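Local structure of uncharacterized protein (Pyrococcus horikoshii, 2P8T) at residues 102-108 against 185-189; 116-122 against 177-182. The protein is of unknown function but may bind ATP and have aminoacyl-tRNA ligase activity, and it joins a helix-rich N-terminal region to an alpha+beta domain. Residues are numbered along the deposited sequence.

Interaction 1 (102-108 against 185-189); sequences VKNPPEF and ILKKE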
loop_
_atom_site.group_PDB
_atom_site.type_symbol
_atom_site.label_atom_id
_atom_site.label_comp_id
_atom_site.label_asym_id
_atom_site.label_seq_id
_atom_site.Cartn_x
_atom_site.Cartn_y
_atom_site.Cartn_z
ATOM N N VAL A 102 3.400 -2.389 8.190
ATOM C CA VAL A 102 2.241 -1.964 8.986
ATOM C C VAL A 102 2.684 -1.818 10.448
ATOM O O VAL A 102 3.124 -2.780 11.081
ATOM C CB VAL A 102 1.076 -2.971 8.902
ATOM C CG1 VAL A 102 -0.114 -2.470 9.703
ATOM C CG2 VAL A 102 0.680 -3.208 7.445
ATOM N N LYS A 103 2.557 -0.597 10.964
ATOM C CA LYS A 103 3.055 -0.250 12.277
ATOM C C LYS A 103 2.040 -0.614 13.325
ATOM O O LYS A 103 0.847 -0.430 13.117
ATOM C CB LYS A 103 3.415 1.243 12.323
ATOM C CG LYS A 103 4.638 1.543 11.469
ATOM C CD LYS A 103 4.595 2.902 10.790
ATOM C CE LYS A 103 5.913 3.156 10.075
ATOM N NZ LYS A 103 5.966 4.441 9.318
ATOM N N ASN A 104 2.529 -1.134 14.450
ATOM C CA ASN A 104 1.693 -1.677 15.535
ATOM C C ASN A 104 0.427 -2.393 15.043
ATOM O O ASN A 104 -0.685 -1.944 15.336
ATOM C CB ASN A 104 1.367 -0.597 16.600
ATOM C CG ASN A 104 0.569 -1.163 17.802
ATOM O OD1 ASN A 104 0.905 -2.222 18.345
ATOM N ND2 ASN A 104 -0.495 -0.462 18.194
ATOM N N PRO A 105 0.592 -3.514 14.292
ATOM C CA PRO A 105 -0.541 -4.222 13.705
ATOM C C PRO A 105 -1.358 -4.961 14.755
ATOM O O PRO A 105 -0.858 -5.210 15.857
ATOM C CB PRO A 105 0.130 -5.238 12.772
ATOM C CG PRO A 105 1.451 -5.507 13.439
ATOM C CD PRO A 105 1.871 -4.180 13.966
ATOM N N PRO A 106 -2.607 -5.328 14.422
ATOM C CA PRO A 106 -3.316 -6.226 15.338
ATOM C C PRO A 106 -2.764 -7.609 15.055
ATOM O O PRO A 106 -1.926 -7.759 14.157
ATOM C CB PRO A 106 -4.766 -6.128 14.874
ATOM C CG PRO A 106 -4.654 -5.843 13.397
ATOM C CD PRO A 106 -3.401 -5.010 13.216
ATOM N N GLU A 107 -3.205 -8.629 15.775
ATOM C CA GLU A 107 -2.799 -9.953 15.339
ATOM C C GLU A 107 -3.592 -10.363 14.090
ATOM O O GLU A 107 -4.686 -9.838 13.809
ATOM C CB GLU A 107 -2.804 -10.986 16.477
ATOM C CG GLU A 107 -2.451 -12.439 16.080
ATOM C CD GLU A 107 -1.159 -12.642 15.247
ATOM O OE1 GLU A 107 -0.454 -11.678 14.854
ATOM O OE2 GLU A 107 -0.852 -13.820 14.976
ATOM N N PHE A 108 -2.984 -11.242 13.306
ATOM C CA PHE A 108 -3.499 -11.611 12.001
ATOM C C PHE A 108 -3.121 -13.049 11.675
ATOM O O PHE A 108 -2.244 -13.649 12.322
ATOM C CB PHE A 108 -2.933 -10.664 10.920
ATOM C CG PHE A 108 -1.429 -10.626 10.870
ATOM C CD1 PHE A 108 -0.720 -11.528 10.081
ATOM C CD2 PHE A 108 -0.716 -9.683 11.616
ATOM C CE1 PHE A 108 0.683 -11.508 10.047
ATOM C CE2 PHE A 108 0.679 -9.650 11.585
ATOM C CZ PHE A 108 1.383 -10.561 10.801
ATOM N N ILE A 185 -7.096 -4.044 5.366
ATOM C CA ILE A 185 -7.671 -5.042 6.302
ATOM C C ILE A 185 -7.069 -4.886 7.712
ATOM O O ILE A 185 -7.776 -4.894 8.726
ATOM C CB ILE A 185 -7.481 -6.513 5.808
ATOM C CG1 ILE A 185 -8.244 -6.754 4.496
ATOM C CG2 ILE A 185 -7.896 -7.514 6.922
ATOM C CD1 ILE A 185 -7.759 -7.939 3.699
ATOM N N LEU A 186 -5.746 -4.745 7.781
ATOM C CA LEU A 186 -5.051 -4.694 9.068
ATOM C C LEU A 186 -5.309 -3.420 9.879
ATOM O O LEU A 186 -5.248 -3.428 11.131
ATOM C CB LEU A 186 -3.538 -4.836 8.832
ATOM C CG LEU A 186 -3.097 -6.266 8.530
ATOM C CD1 LEU A 186 -1.682 -6.257 7.947
ATOM C CD2 LEU A 186 -3.201 -7.130 9.776
ATOM N N LYS A 187 -5.589 -2.327 9.171
ATOM C CA LYS A 187 -5.724 -1.006 9.797
ATOM C C LYS A 187 -7.097 -0.340 9.574
ATOM O O LYS A 187 -7.247 0.876 9.770
ATOM C CB LYS A 187 -4.599 -0.091 9.313
ATOM C CG LYS A 187 -3.249 -0.413 9.929
ATOM C CD LYS A 187 -3.319 -0.309 11.468
ATOM C CE LYS A 187 -1.937 -0.196 12.060
ATOM N NZ LYS A 187 -1.963 0.119 13.525
ATOM N N LYS A 188 -8.075 -1.161 9.177
ATOM C CA LYS A 188 -9.443 -0.741 8.832
ATOM C C LYS A 188 -10.044 0.244 9.844
ATOM O O LYS A 188 -10.602 1.279 9.469
ATOM C CB LYS A 188 -10.327 -2.005 8.729
ATOM C CG LYS A 188 -11.778 -1.810 8.245
ATOM C CD LYS A 188 -12.601 -3.115 8.356
ATOM C CE LYS A 188 -12.982 -3.482 9.802
ATOM N NZ LYS A 188 -14.210 -4.387 9.884
ATOM N N GLU A 189 -9.926 -0.087 11.125
ATOM C CA GLU A 189 -10.528 0.716 12.188
ATOM C C GLU A 189 -9.776 2.028 12.430
ATOM O O GLU A 189 -10.277 2.919 13.113
ATOM C CB GLU A 189 -10.638 -0.108 13.482
ATOM C CG GLU A 189 -11.521 -1.384 13.332
ATOM C CD GLU A 189 -11.535 -2.267 14.578
ATOM O OE1 GLU A 189 -12.285 -1.944 15.527
ATOM O OE2 GLU A 189 -10.821 -3.294 14.600
#
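This contact combines apolar packing with a lysine held by backbone carbonyls. It joins the connection between strand 95-102 and helix 110-119 to the C-terminal part of helix 172-187. Leu-186 is the apolar centre. Its CD1 lies 3.9 Å from CG2 of Val-102. Its CD2 lies 3.7 Å from CB of Phe-108 and 4.0 Å from CD of Pro-106. The same Pro-106 CD sits 3.2 Å from the carbonyl O of Leu-186. Leu-113 of helix 110-119 also touches Leu-186 and Phe-108, so the leucine fills a gap between loop and helix.

Lys-187 reaches across to the loop. Its CE packs 3.7 Å from CG1 of Val-102. Its NZ donates a hydrogen bond to O of Asn-104 (3.0 Å) and a weak one to O of Lys-103 (2.9 Å). Asn-104 is in a left-handed conformation (36°/64°), consistent with the turn that brings both carbonyls to the same amine. The CA-to-CB bond of Lys-103 points away, and its NZ bonds to Leu-81 O and Phe-84 O and forms a salt bridge with Asp-157. The arrangement is typical of a two-layer alpha+beta fold, with helices packed on an antiparallel sheet.

Interaction 2 (116-122 against 177-182); sequences EAIKFDA and KSAIHV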
loop_
_atom_site.group_PDB
_atom_site.type_symbol
_atom_site.label_atom_id
_atom_site.label_comp_id
_atom_site.label_asym_id
_atom_site.label_seq_id
_atom_site.Cartn_x
_atom_site.Cartn_y
_atom_site.Cartn_z
ATOM N N GLU A 116 -6.728 -13.109 0.623
ATOM C CA GLU A 116 -7.340 -11.810 0.291
ATOM C C GLU A 116 -6.498 -11.054 -0.726
ATOM O O GLU A 116 -7.049 -10.420 -1.625
ATOM C CB GLU A 116 -7.588 -10.951 1.545
ATOM C CG GLU A 116 -8.699 -11.462 2.473
ATOM C CD GLU A 116 -9.999 -11.789 1.740
ATOM O OE1 GLU A 116 -10.545 -10.895 1.059
ATOM O OE2 GLU A 116 -10.450 -12.954 1.827
ATOM N N ALA A 117 -5.166 -11.136 -0.629
ATOM C CA ALA A 117 -4.312 -10.428 -1.614
ATOM C C ALA A 117 -4.469 -11.018 -3.021
ATOM O O ALA A 117 -4.544 -10.294 -4.000
ATOM C CB ALA A 117 -2.844 -10.457 -1.196
ATOM N N ILE A 118 -4.511 -12.346 -3.103
ATOM C CA ILE A 118 -4.703 -13.027 -4.389
ATOM C C ILE A 118 -6.091 -12.706 -5.003
ATOM O O ILE A 118 -6.208 -12.540 -6.233
ATOM C CB ILE A 118 -4.396 -14.549 -4.280
ATOM C CG1 ILE A 118 -2.894 -14.759 -3.988
ATOM C CG2 ILE A 118 -4.738 -15.272 -5.589
ATOM C CD1 ILE A 118 -2.530 -16.159 -3.541
ATOM N N LYS A 119 -7.115 -12.586 -4.157
ATOM C CA LYS A 119 -8.443 -12.102 -4.597
ATOM C C LYS A 119 -8.371 -10.711 -5.232
ATOM O O LYS A 119 -9.122 -10.410 -6.155
ATOM C CB LYS A 119 -9.454 -12.089 -3.441
ATOM C CG LYS A 119 -9.980 -13.443 -3.045
ATOM C CD LYS A 119 -11.008 -13.299 -1.948
ATOM C CE LYS A 119 -11.330 -14.636 -1.337
ATOM N NZ LYS A 119 -12.411 -14.499 -0.324
ATOM N N PHE A 120 -7.458 -9.877 -4.730
ATOM C CA PHE A 120 -7.169 -8.536 -5.287
ATOM C C PHE A 120 -6.067 -8.553 -6.351
ATOM O O PHE A 120 -5.349 -7.570 -6.549
ATOM C CB PHE A 120 -6.817 -7.567 -4.152
ATOM C CG PHE A 120 -7.792 -6.420 -3.979
ATOM C CD1 PHE A 120 -9.053 -6.630 -3.432
ATOM C CD2 PHE A 120 -7.419 -5.121 -4.330
ATOM C CE1 PHE A 120 -9.939 -5.569 -3.254
ATOM C CE2 PHE A 120 -8.306 -4.041 -4.151
ATOM C CZ PHE A 120 -9.560 -4.272 -3.619
ATOM N N ASP A 121 -5.944 -9.688 -7.033
ATOM C CA ASP A 121 -5.122 -9.847 -8.237
ATOM C C ASP A 121 -3.604 -9.929 -8.019
ATOM O O ASP A 121 -2.850 -9.742 -8.951
ATOM C CB ASP A 121 -5.497 -8.805 -9.306
ATOM C CG ASP A 121 -6.917 -9.007 -9.844
ATOM O OD1 ASP A 121 -7.255 -10.146 -10.242
ATOM O OD2 ASP A 121 -7.711 -8.043 -9.835
ATOM N N ALA A 122 -3.179 -10.238 -6.796
ATOM C CA ALA A 122 -1.778 -10.599 -6.524
ATOM C C ALA A 122 -1.526 -11.990 -7.075
ATOM O O ALA A 122 -2.433 -12.822 -7.073
ATOM C CB ALA A 122 -1.510 -10.587 -5.001
ATOM N N LYS A 177 -1.998 -2.368 -5.569
ATOM C CA LYS A 177 -3.400 -2.454 -5.160
ATOM C C LYS A 177 -3.630 -3.574 -4.144
ATOM O O LYS A 177 -4.318 -3.379 -3.134
ATOM C CB LYS A 177 -4.297 -2.640 -6.405
ATOM C CG LYS A 177 -5.804 -2.335 -6.200
ATOM C CD LYS A 177 -6.509 -2.064 -7.555
ATOM C CE LYS A 177 -8.036 -2.240 -7.485
ATOM N NZ LYS A 177 -8.697 -1.211 -6.587
ATOM N N SER A 178 -3.045 -4.740 -4.400
ATOM C CA SER A 178 -3.228 -5.875 -3.502
ATOM C C SER A 178 -2.530 -5.648 -2.157
ATOM O O SER A 178 -3.076 -6.011 -1.105
ATOM C CB SER A 178 -2.757 -7.183 -4.149
ATOM O OG SER A 178 -1.389 -7.131 -4.550
ATOM N N ALA A 179 -1.340 -5.048 -2.182
ATOM C CA ALA A 179 -0.642 -4.726 -0.911
ATOM C C ALA A 179 -1.470 -3.731 -0.077
ATOM O O ALA A 179 -1.622 -3.899 1.140
ATOM C CB ALA A 179 0.767 -4.178 -1.198
ATOM N N ILE A 180 -2.019 -2.709 -0.733
ATOM C CA ILE A 180 -2.866 -1.732 -0.048
ATOM C C ILE A 180 -4.128 -2.409 0.495
ATOM O O ILE A 180 -4.569 -2.117 1.595
ATOM C CB ILE A 180 -3.169 -0.497 -0.939
ATOM C CG1 ILE A 180 -1.872 0.277 -1.174
ATOM C CG2 ILE A 180 -4.230 0.423 -0.259
ATOM C CD1 ILE A 180 -1.956 1.388 -2.208
ATOM N N HIS A 181 -4.688 -3.354 -0.261
ATOM C CA HIS A 181 -5.846 -4.094 0.253
ATOM C C HIS A 181 -5.526 -4.785 1.597
ATOM O O HIS A 181 -6.295 -4.706 2.535
ATOM C CB HIS A 181 -6.313 -5.112 -0.786
ATOM C CG HIS A 181 -7.501 -5.906 -0.347
ATOM N ND1 HIS A 181 -8.701 -5.318 -0.014
ATOM C CD2 HIS A 181 -7.667 -7.235 -0.168
ATOM C CE1 HIS A 181 -9.562 -6.255 0.348
ATOM N NE2 HIS A 181 -8.961 -7.428 0.254
ATOM N N VAL A 182 -4.376 -5.458 1.674
ATOM C CA VAL A 182 -3.941 -6.125 2.917
ATOM C C VAL A 182 -3.717 -5.118 4.050
ATOM O O VAL A 182 -4.162 -5.313 5.192
ATOM C CB VAL A 182 -2.670 -7.014 2.685
ATOM C CG1 VAL A 182 -2.234 -7.685 3.993
ATOM C CG2 VAL A 182 -2.924 -8.076 1.572
HETATM O O HOH W 1 -10.975 -8.664 2.528
#
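Phe-120 and His-181 stack almost perfectly parallel, with planes only 5° apart and ring centroids 4.0 Å apart. This is an offset stack. The closest pair is Phe-120 CE1 and His-181 ND1, at 3.5 Å. His-181 CB also sits over the phenyl face, 3.8 Å from the centroid of the Phe-120 ring, in a CH-pi contact. The histidine is held at both ring nitrogens. ND1 bonds to Glu-18 of helix 17-26. NE2 of His-181 makes a weak 3.3 Å bond to a water O, which in turn donates to OE1 of Glu-116 at 2.7 Å. The water thus links the two helices. OE2 of Glu-116 forms a long salt bridge with NZ of Lys-119, at 3.3 Å. At the edge of the phenyl ring, CE2 of Phe-120 meets CG of Lys-177 at 3.7 Å; the lysine amine pairs with Asp-19.

Phe-120 is the first residue past helix 110-119, where the chain leaves helical geometry. A Schellman motif closes this helix, with Ala-122 N bonded to Ala-117 O (3.1 Å) and Asp-121 N to Ile-118 O (3.0 Å). Asp-121 takes the positive phi at the C-prime position.

Beside the stack the segments come close through small residues. The CA atoms of Ala-117 and Ser-178 are 5.0 Å apart. CB of Ser-178 lies 3.6 Å from O of Ala-117 and also 3.6 Å from O of Phe-120. The serine OG bonds back to Lys-174 O in its own helix and lies 3.5 Å from CB of Ala-122. Ala-117 CB packs on Val-182 CG2 at 3.7 Å. Ala-117 also touches Ala-125 and Val-182 touches Ile-127, both of strand 124-131.

Overall arrangement
Both interactions use helix 172-187, with centres about 15 Å apart. Interaction 2 lies on its middle and interaction 1 at its C-terminal part. Along the chain the order is 102-108, 116-122, 177-182, 185-189, so both segments of interaction 2 fall between those of interaction 1. The two meet where Ile-185 CD1 touches Glu-116 CB at 3.7 Å. Together they pack helix 172-187 against helix 110-119 and the connection leading into it. Residues of both contacts also touch strands of the five-stranded antiparallel sheet. Interaction 2 additionally reaches helix 17-26 in the N-terminal region, so it helps join that region to the alpha+beta domain.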